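Local atomic coordinates of cytochrome C3, A dimeric class III c-type cytochrome (Desulfovibrio gigas, PDB entry 1GYO), a protein that probably carries electrons, binding four c-type hemes in each chain of a dimeric class III cytochrome c3. Residues Thr10-His18 and Ile57-Phe68. Sequence-based numbering, arbitrary orientation. Where two conformers were deposited one is given.
With HEC (heme c), chain F.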
ATOM      1  N   THR A  10     -20.945  -0.269   2.457  1.00 15.99           N
ATOM      2  CA  THR A  10     -22.417  -0.127   2.339  1.00 17.05           C
ATOM      3  C   THR A  10     -22.756   0.954   1.311  1.00 14.94           C
ATOM      4  O   THR A  10     -21.891   1.339   0.516  1.00 15.83           O
ATOM      5  CB  THR A  10     -23.041   0.031   3.703  1.00 19.40           C
ATOM      6  OG1 THR A  10     -24.496  -0.044   3.632  1.00 20.89           O
ATOM      7  CG2 THR A  10     -22.620   1.373   4.266  1.00 23.27           C
ATOM      8  N   ALA A  11     -23.978   1.407   1.313  1.00 15.11           N
ATOM      9  CA  ALA A  11     -24.426   2.423   0.390  1.00 15.19           C
ATOM     10  C   ALA A  11     -23.637   3.705   0.614  1.00 16.30           C
ATOM     11  O   ALA A  11     -23.054   3.943   1.680  1.00 18.49           O
ATOM     12  CB  ALA A  11     -25.927   2.661   0.558  1.00 17.16           C
ATOM     13  N   PRO A  12     -23.617   4.600  -0.393  1.00 16.22           N
ATOM     14  CA  PRO A  12     -22.909   5.878  -0.218  1.00 18.55           C
ATOM     15  C   PRO A  12     -23.405   6.633   1.002  1.00 19.74           C
ATOM     16  O   PRO A  12     -24.591   6.588   1.340  1.00 19.92           O
ATOM     17  CB  PRO A  12     -23.293   6.613  -1.514  1.00 18.47           C
ATOM     18  CG  PRO A  12     -23.509   5.514  -2.516  1.00 17.46           C
ATOM     19  CD  PRO A  12     -24.224   4.463  -1.733  1.00 16.02           C
ATOM     20  N   GLU A  13     -22.485   7.365   1.613  1.00 22.19           N
ATOM     21  CA  GLU A  13     -22.731   8.106   2.836  1.00 27.33           C
ATOM     22  C   GLU A  13     -24.017   8.904   2.769  1.00 25.70           C
ATOM     23  O   GLU A  13     -24.159   9.613   1.771  1.00 26.44           O
ATOM     24  CB  GLU A  13     -21.585   9.099   3.090  1.00 36.22           C
ATOM     25  CG  GLU A  13     -21.686   9.858   4.404  1.00 50.11           C
ATOM     26  CD  GLU A  13     -21.113   9.039   5.532  1.00 70.65           C
ATOM     27  OE1 GLU A  13     -21.530   9.193   6.696  1.00 81.46           O
ATOM     28  OE2 GLU A  13     -20.222   8.208   5.228  1.00 61.73           O
ATOM     29  N   GLY A  14     -24.907   8.748   3.740  1.00 27.10           N
ATOM     30  CA  GLY A  14     -26.102   9.544   3.766  1.00 30.24           C
ATOM     31  C   GLY A  14     -27.262   8.885   3.054  1.00 27.27           C
ATOM     32  O   GLY A  14     -28.384   9.397   3.206  1.00 38.42           O
ATOM     33  N   GLU A  15     -26.999   7.815   2.309  1.00 24.62           N
ATOM     34  CA  GLU A  15     -28.061   7.158   1.553  1.00 23.34           C
ATOM     35  C   GLU A  15     -28.505   5.879   2.260  1.00 22.65           C
ATOM     36  O   GLU A  15     -27.834   5.269   3.074  1.00 26.55           O
ATOM     37  CB  GLU A  15     -27.638   6.818   0.113  1.00 20.99           C
ATOM     38  CG  GLU A  15     -27.159   8.114  -0.592  0.57 25.17           C
ATOM     39  CD  GLU A  15     -28.304   9.042  -0.951  0.57 26.75           C
ATOM     40  OE1 GLU A  15     -28.108  10.273  -1.106  0.57 30.17           O
ATOM     41  OE2 GLU A  15     -29.431   8.529  -1.087  0.57 40.55           O
ATOM     42  N   ASP A  16     -29.728   5.467   1.923  1.00 22.67           N
ATOM     43  CA  ASP A  16     -30.248   4.267   2.523  1.00 24.50           C
ATOM     44  C   ASP A  16     -29.666   2.985   1.930  1.00 20.62           C
ATOM     45  O   ASP A  16     -29.525   2.872   0.710  1.00 21.51           O
ATOM     46  CB  ASP A  16     -31.761   4.218   2.317  1.00 30.86           C
ATOM     47  CG  ASP A  16     -32.520   5.201   3.158  1.00 39.69           C
ATOM     48  OD1 ASP A  16     -31.974   5.701   4.159  1.00 51.85           O
ATOM     49  OD2 ASP A  16     -33.677   5.395   2.724  1.00 55.02           O
ATOM     50  N   PRO A  17     -29.308   2.000   2.742  1.00 21.17           N
ATOM     51  CA  PRO A  17     -28.783   0.717   2.242  1.00 19.56           C
ATOM     52  C   PRO A  17     -29.838  -0.050   1.466  1.00 18.85           C
ATOM     53  O   PRO A  17     -31.053   0.098   1.695  1.00 22.78           O
ATOM     54  CB  PRO A  17     -28.457  -0.088   3.507  1.00 24.43           C
ATOM     55  CG  PRO A  17     -29.353   0.540   4.520  1.00 37.71           C
ATOM     56  CD  PRO A  17     -29.375   2.024   4.195  1.00 25.53           C
ATOM     57  N   HIS A  18     -29.381  -0.858   0.537  1.00 17.87           N
ATOM     58  CA  HIS A  18     -30.276  -1.788  -0.130  1.00 18.29           C
ATOM     59  C   HIS A  18     -30.967  -2.655   0.889  1.00 21.58           C
ATOM     60  O   HIS A  18     -30.299  -3.027   1.873  1.00 22.16           O
ATOM     61  CB  HIS A  18     -29.454  -2.627  -1.097  1.00 17.55           C
ATOM     62  CG  HIS A  18     -30.339  -3.339  -2.037  1.00 18.44           C
ATOM     63  ND1 HIS A  18     -30.947  -4.512  -1.696  1.00 19.62           N
ATOM     64  CD2 HIS A  18     -30.743  -2.976  -3.286  1.00 18.96           C
ATOM     65  CE1 HIS A  18     -31.705  -4.860  -2.746  1.00 19.81           C
ATOM     66  NE2 HIS A  18     -31.590  -3.965  -3.697  1.00 21.47           N
ATOM     67  N   ILE A  57     -21.097   6.844  -6.990  1.00 13.99           N
ATOM     68  CA  ILE A  57     -22.233   7.282  -6.243  1.00 15.65           C
ATOM     69  C   ILE A  57     -23.583   6.932  -6.866  1.00 16.36           C
ATOM     70  O   ILE A  57     -24.522   6.698  -6.125  1.00 19.10           O
ATOM     71  CB  ILE A  57     -22.188   8.806  -6.019  0.62 18.84           C
ATOM     72  CG1 ILE A  57     -20.908   9.315  -5.452  0.62 21.28           C
ATOM     73  CG2 ILE A  57     -23.356   9.243  -5.100  0.62 25.47           C
ATOM     74  CD1 ILE A  57     -21.139  10.690  -4.818  0.62 40.25           C
ATOM     75  N   ASP A  58     -23.676   6.946  -8.180  1.00 15.54           N
ATOM     76  CA  ASP A  58     -24.970   6.821  -8.830  1.00 16.58           C
ATOM     77  C   ASP A  58     -25.576   5.440  -8.596  1.00 15.54           C
ATOM     78  O   ASP A  58     -24.899   4.431  -8.823  1.00 15.39           O
ATOM     79  CB  ASP A  58     -24.827   6.996 -10.344  1.00 18.47           C
ATOM     80  CG  ASP A  58     -26.155   6.701 -11.006  1.00 22.64           C
ATOM     81  OD1 ASP A  58     -27.175   7.301 -10.651  1.00 25.57           O
ATOM     82  OD2 ASP A  58     -26.265   5.788 -11.838  1.00 29.74           O
ATOM     83  N   ARG A  59     -26.818   5.372  -8.216  1.00 14.65           N
ATOM     84  CA  ARG A  59     -27.563   4.130  -8.025  1.00 14.04           C
ATOM     85  C   ARG A  59     -28.787   4.108  -8.909  1.00 15.07           C
ATOM     86  O   ARG A  59     -29.650   3.238  -8.728  1.00 16.21           O
ATOM     87  CB  ARG A  59     -27.919   3.976  -6.539  1.00 15.19           C
ATOM     88  CG  ARG A  59     -26.657   3.757  -5.698  1.00 16.66           C
ATOM     89  CD  ARG A  59     -26.964   4.008  -4.242  1.00 19.21           C
ATOM     90  NE  ARG A  59     -27.583   2.855  -3.595  1.00 16.34           N
ATOM     91  CZ  ARG A  59     -28.200   2.875  -2.435  1.00 16.49           C
ATOM     92  NH1 ARG A  59     -28.411   4.013  -1.761  1.00 19.84           N
ATOM     93  NH2 ARG A  59     -28.663   1.757  -1.903  1.00 16.55           N
ATOM     94  N   ASP A  60     -28.877   4.984  -9.901  1.00 15.30           N
ATOM     95  CA  ASP A  60     -30.056   4.993 -10.763  1.00 15.50           C
ATOM     96  C   ASP A  60     -30.148   3.781 -11.677  1.00 14.40           C
ATOM     97  O   ASP A  60     -31.254   3.437 -12.107  1.00 14.84           O
ATOM     98  CB  ASP A  60     -30.086   6.246 -11.627  1.00 18.00           C
ATOM     99  CG  ASP A  60     -30.279   7.566 -10.928  1.00 23.40           C
ATOM    100  OD1 ASP A  60     -30.558   7.520  -9.725  1.00 25.60           O
ATOM    101  OD2 ASP A  60     -30.183   8.596 -11.639  1.00 30.78           O
ATOM    102  N   ASP A  61     -29.028   3.179 -12.003  1.00 14.87           N
ATOM    103  CA  ASP A  61     -28.948   1.953 -12.811  1.00 13.52           C
ATOM    104  C   ASP A  61     -27.828   1.106 -12.293  1.00 13.20           C
ATOM    105  O   ASP A  61     -27.197   1.459 -11.299  1.00 15.32           O
ATOM    106  CB  ASP A  61     -28.847   2.293 -14.317  1.00 15.01           C
ATOM    107  CG  ASP A  61     -27.562   2.921 -14.733  1.00 16.56           C
ATOM    108  OD1 ASP A  61     -26.468   2.602 -14.209  1.00 15.57           O
ATOM    109  OD2 ASP A  61     -27.646   3.826 -15.577  1.00 23.83           O
ATOM    110  N   ARG A  62     -27.625  -0.047 -12.936  1.00 12.98           N
ATOM    111  CA  ARG A  62     -26.525  -0.952 -12.589  1.00 12.97           C
ATOM    112  C   ARG A  62     -25.564  -1.067 -13.764  1.00 14.16           C
ATOM    113  O   ARG A  62     -24.857  -2.054 -13.870  1.00 15.57           O
ATOM    114  CB  ARG A  62     -27.080  -2.339 -12.208  1.00 13.63           C
ATOM    115  CG  ARG A  62     -27.918  -2.286 -10.942  1.00 13.69           C
ATOM    116  CD  ARG A  62     -28.307  -3.715 -10.538  1.00 14.14           C
ATOM    117  NE  ARG A  62     -29.197  -3.673  -9.343  1.00 13.65           N
ATOM    118  CZ  ARG A  62     -29.767  -4.740  -8.836  1.00 13.69           C
ATOM    119  NH1 ARG A  62     -29.512  -5.925  -9.395  1.00 14.81           N
ATOM    120  NH2 ARG A  62     -30.559  -4.599  -7.809  1.00 15.65           N
ATOM    121  N   SER A  63     -25.528  -0.074 -14.655  1.00 13.04           N
ATOM    122  CA  SER A  63     -24.813  -0.123 -15.905  1.00 14.32           C
ATOM    123  C   SER A  63     -23.691   0.935 -15.972  1.00 13.26           C
ATOM    124  O   SER A  63     -22.655   0.688 -16.589  1.00 15.70           O
ATOM    125  CB  SER A  63     -25.764   0.100 -17.092  1.00 19.23           C
ATOM    126  OG  SER A  63     -26.692  -1.028 -17.061  1.00 20.64           O
ATOM    127  N   TYR A  64     -23.911   2.108 -15.413  1.00 13.27           N
ATOM    128  CA  TYR A  64     -22.935   3.202 -15.555  1.00 13.52           C
ATOM    129  C   TYR A  64     -21.615   2.805 -14.931  1.00 13.50           C
ATOM    130  O   TYR A  64     -21.553   2.431 -13.752  1.00 13.65           O
ATOM    131  CB  TYR A  64     -23.482   4.401 -14.843  1.00 15.31           C
ATOM    132  CG  TYR A  64     -22.743   5.698 -14.940  1.00 16.65           C
ATOM    133  CD1 TYR A  64     -22.087   6.088 -16.076  1.00 19.38           C
ATOM    134  CD2 TYR A  64     -22.723   6.565 -13.828  1.00 17.85           C
ATOM    135  CE1 TYR A  64     -21.396   7.305 -16.162  1.00 21.61           C
ATOM    136  CE2 TYR A  64     -22.070   7.777 -13.905  1.00 21.86           C
ATOM    137  CZ  TYR A  64     -21.412   8.143 -15.066  1.00 21.96           C
ATOM    138  OH  TYR A  64     -20.755   9.351 -15.130  1.00 28.10           O
ATOM    139  N   GLU A  65     -20.536   2.871 -15.726  1.00 14.72           N
ATOM    140  CA  GLU A  65     -19.208   2.402 -15.230  1.00 15.47           C
ATOM    141  C   GLU A  65     -18.688   3.214 -14.055  1.00 14.80           C
ATOM    142  O   GLU A  65     -17.879   2.718 -13.262  1.00 16.31           O
ATOM    143  CB  GLU A  65     -18.213   2.441 -16.381  1.00 18.00           C
ATOM    144  CG  GLU A  65     -18.669   1.529 -17.515  1.00 26.37           C
ATOM    145  CD  GLU A  65     -19.523   2.209 -18.599  1.00 41.10           C
ATOM    146  OE1 GLU A  65     -20.178   3.309 -18.404  1.00 29.36           O
ATOM    147  OE2 GLU A  65     -19.465   1.499 -19.644  1.00 36.17           O
ATOM    148  N   ARG A  66     -19.139   4.448 -13.927  1.00 14.22           N
ATOM    149  CA  ARG A  66     -18.708   5.314 -12.822  1.00 14.15           C
ATOM    150  C   ARG A  66     -19.671   5.253 -11.645  1.00 13.18           C
ATOM    151  O   ARG A  66     -19.483   5.968 -10.663  1.00 13.77           O
ATOM    152  CB  ARG A  66     -18.569   6.759 -13.312  1.00 17.14           C
ATOM    153  CG  ARG A  66     -17.430   6.963 -14.278  1.00 18.49           C
ATOM    154  CD  ARG A  66     -17.269   8.398 -14.679  1.00 21.05           C
ATOM    155  NE  ARG A  66     -16.268   8.563 -15.701  1.00 21.50           N
ATOM    156  CZ  ARG A  66     -15.709   9.738 -15.968  1.00 24.59           C
ATOM    157  NH1 ARG A  66     -14.782   9.848 -16.922  1.00 34.97           N
ATOM    158  NH2 ARG A  66     -16.123  10.743 -15.228  1.00 31.58           N
ATOM    159  N   GLY A  67     -20.686   4.379 -11.731  1.00 13.02           N
ATOM    160  CA  GLY A  67     -21.692   4.298 -10.685  1.00 13.01           C
ATOM    161  C   GLY A  67     -21.380   3.256  -9.623  1.00 11.40           C
ATOM    162  O   GLY A  67     -20.326   2.622  -9.655  1.00 12.06           O
ATOM    163  N   PHE A  68     -22.281   3.141  -8.674  1.00 12.11           N
ATOM    164  CA  PHE A  68     -22.063   2.315  -7.492  1.00 11.61           C
ATOM    165  C   PHE A  68     -22.014   0.837  -7.833  1.00 11.63           C
ATOM    166  O   PHE A  68     -21.054   0.141  -7.458  1.00 11.66           O
ATOM    167  CB  PHE A  68     -23.180   2.615  -6.480  1.00 12.37           C
ATOM    168  CG  PHE A  68     -23.022   1.927  -5.158  1.00 11.94           C
ATOM    169  CD1 PHE A  68     -22.090   2.361  -4.247  1.00 12.26           C
ATOM    170  CD2 PHE A  68     -23.835   0.851  -4.828  1.00 12.49           C
ATOM    171  CE1 PHE A  68     -21.980   1.767  -3.008  1.00 13.22           C
ATOM    172  CE2 PHE A  68     -23.731   0.246  -3.573  1.00 13.02           C
ATOM    173  CZ  PHE A  68     -22.811   0.714  -2.653  1.00 13.05           C
TER
HETATM  174 FE   HEC F 114     -23.164  -7.447  -4.674  1.00 10.36          FE
HETATM  175  CHA HEC F 114     -23.754  -4.325  -3.427  1.00 11.50           C
HETATM  176  CHB HEC F 114     -26.316  -7.596  -5.809  1.00 11.37           C
HETATM  177  CHC HEC F 114     -22.536 -10.509  -6.008  1.00 11.68           C
HETATM  178  CHD HEC F 114     -20.050  -7.362  -3.418  1.00 11.06           C
HETATM  179  NA  HEC F 114     -24.729  -6.224  -4.583  1.00 11.82           N
HETATM  180  C1A HEC F 114     -24.822  -4.964  -4.032  1.00 11.23           C
HETATM  181  C2A HEC F 114     -26.154  -4.436  -4.158  1.00 11.90           C
HETATM  182  C3A HEC F 114     -26.885  -5.375  -4.811  1.00 11.94           C
HETATM  183  C4A HEC F 114     -25.994  -6.476  -5.088  1.00 11.48           C
HETATM  184  CMA HEC F 114     -28.345  -5.342  -5.177  1.00 13.64           C
HETATM  185  CAA HEC F 114     -26.622  -3.125  -3.593  1.00 13.11           C
HETATM  186  CBA HEC F 114     -26.669  -2.009  -4.603  1.00 13.35           C
HETATM  187  CGA HEC F 114     -27.189  -0.701  -4.056  1.00 13.17           C
HETATM  188  O1A HEC F 114     -27.426  -0.590  -2.847  1.00 15.64           O
HETATM  189  O2A HEC F 114     -27.371   0.248  -4.858  1.00 15.44           O
HETATM  190  NB  HEC F 114     -24.212  -8.795  -5.719  1.00 11.31           N
HETATM  191  C1B HEC F 114     -25.502  -8.643  -6.174  1.00 11.50           C
HETATM  192  C2B HEC F 114     -25.867  -9.727  -7.067  1.00 12.23           C
HETATM  193  C3B HEC F 114     -24.768 -10.516  -7.172  1.00 11.51           C
HETATM  194  C4B HEC F 114     -23.762  -9.962  -6.294  1.00 11.35           C
HETATM  195  CMB HEC F 114     -27.198  -9.823  -7.756  1.00 14.41           C
HETATM  196  CAB HEC F 114     -24.526 -11.682  -8.095  1.00 12.42           C
HETATM  197  CBB HEC F 114     -24.473 -11.262  -9.565  1.00 12.93           C
HETATM  198  NC  HEC F 114     -21.618  -8.704  -4.678  1.00 11.34           N
HETATM  199  C1C HEC F 114     -21.554  -9.988  -5.200  1.00 11.27           C
HETATM  200  C2C HEC F 114     -20.328 -10.645  -4.827  1.00 11.30           C
HETATM  201  C3C HEC F 114     -19.604  -9.738  -4.120  1.00 10.91           C
HETATM  202  C4C HEC F 114     -20.413  -8.538  -4.029  1.00 10.69           C
HETATM  203  CMC HEC F 114     -19.998 -12.079  -5.189  1.00 13.32           C
HETATM  204  CAC HEC F 114     -18.262  -9.905  -3.483  1.00 11.42           C
HETATM  205  CBC HEC F 114     -17.201 -10.590  -4.348  1.00 12.43           C
HETATM  206  ND  HEC F 114     -22.110  -6.084  -3.673  1.00 10.65           N
HETATM  207  C1D HEC F 114     -20.786  -6.217  -3.254  1.00 10.59           C
HETATM  208  C2D HEC F 114     -20.335  -5.010  -2.616  1.00 10.75           C
HETATM  209  C3D HEC F 114     -21.392  -4.155  -2.591  1.00 10.39           C
HETATM  210  C4D HEC F 114     -22.487  -4.819  -3.250  1.00 11.09           C
HETATM  211  CMD HEC F 114     -18.945  -4.785  -2.072  1.00 10.95           C
HETATM  212  CAD HEC F 114     -21.425  -2.764  -2.018  1.00 11.46           C
HETATM  213  CBD HEC F 114     -21.904  -2.726  -0.577  1.00 12.02           C
HETATM  214  CGD HEC F 114     -23.391  -2.989  -0.447  1.00 12.28           C
HETATM  215  O1D HEC F 114     -23.714  -4.152  -0.051  1.00 12.96           O
HETATM  216  O2D HEC F 114     -24.191  -2.113  -0.751  1.00 13.46           O
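Arg59 reaches from its own loop into the loop Thr10-His18 and ties its Asp16 carbonyl to a heme propionate. Its CB leaves the backbone toward that loop, and CB and CG pass alongside the propionate, CG lying 3.7 Å from O2A of the heme. CD then packs against the ring of Pro12, touching its CD. At this point the chain bends (chi3 82°), which brings the guanidinium between the carboxylate and the other loop. NE gives an almost straight hydrogen bond to heme O2A, 2.9 Å long with an angle of 175° at the hydrogen. NH2 serves two acceptors: O1A of the same propionate at 2.8 Å, and the backbone carbonyl of Asp16. NH1 closes the grip on that carbonyl, 2.9 Å from Asp16 O, so one oxygen receives both terminal nitrogens close to the guanidinium plane. The Ala11 methyl covers one face of the group, near its rim, and Glu15 CB sits at its edge beside NH1. These four bonds fix the rotation of the guanidinium, and its positive charge should help stabilise the propionate as an anion.

Pro12, already in touch with Arg59 CD, lies over one face of the Phe68 ring, its CD making a CH-pi contact 4.0 Å from the centroid. Thr10 O meets the edge of that ring, 3.4 Å from CZ, and Phe68 also stacks edge-to-face with Trp72. His18 puts a ring face over the heme methyl CMA, while its ND1 accepts hydrogen bonds from the backbone of Arg20 and Phe21. Heme CMA also lies over a face of the Arg62 guanidinium, 3.5 Å from NH2. Together the two irregular loops wall the propionate side of a heme pocket in the class III cytochrome c fold, with Arg59 a heme-binding residue.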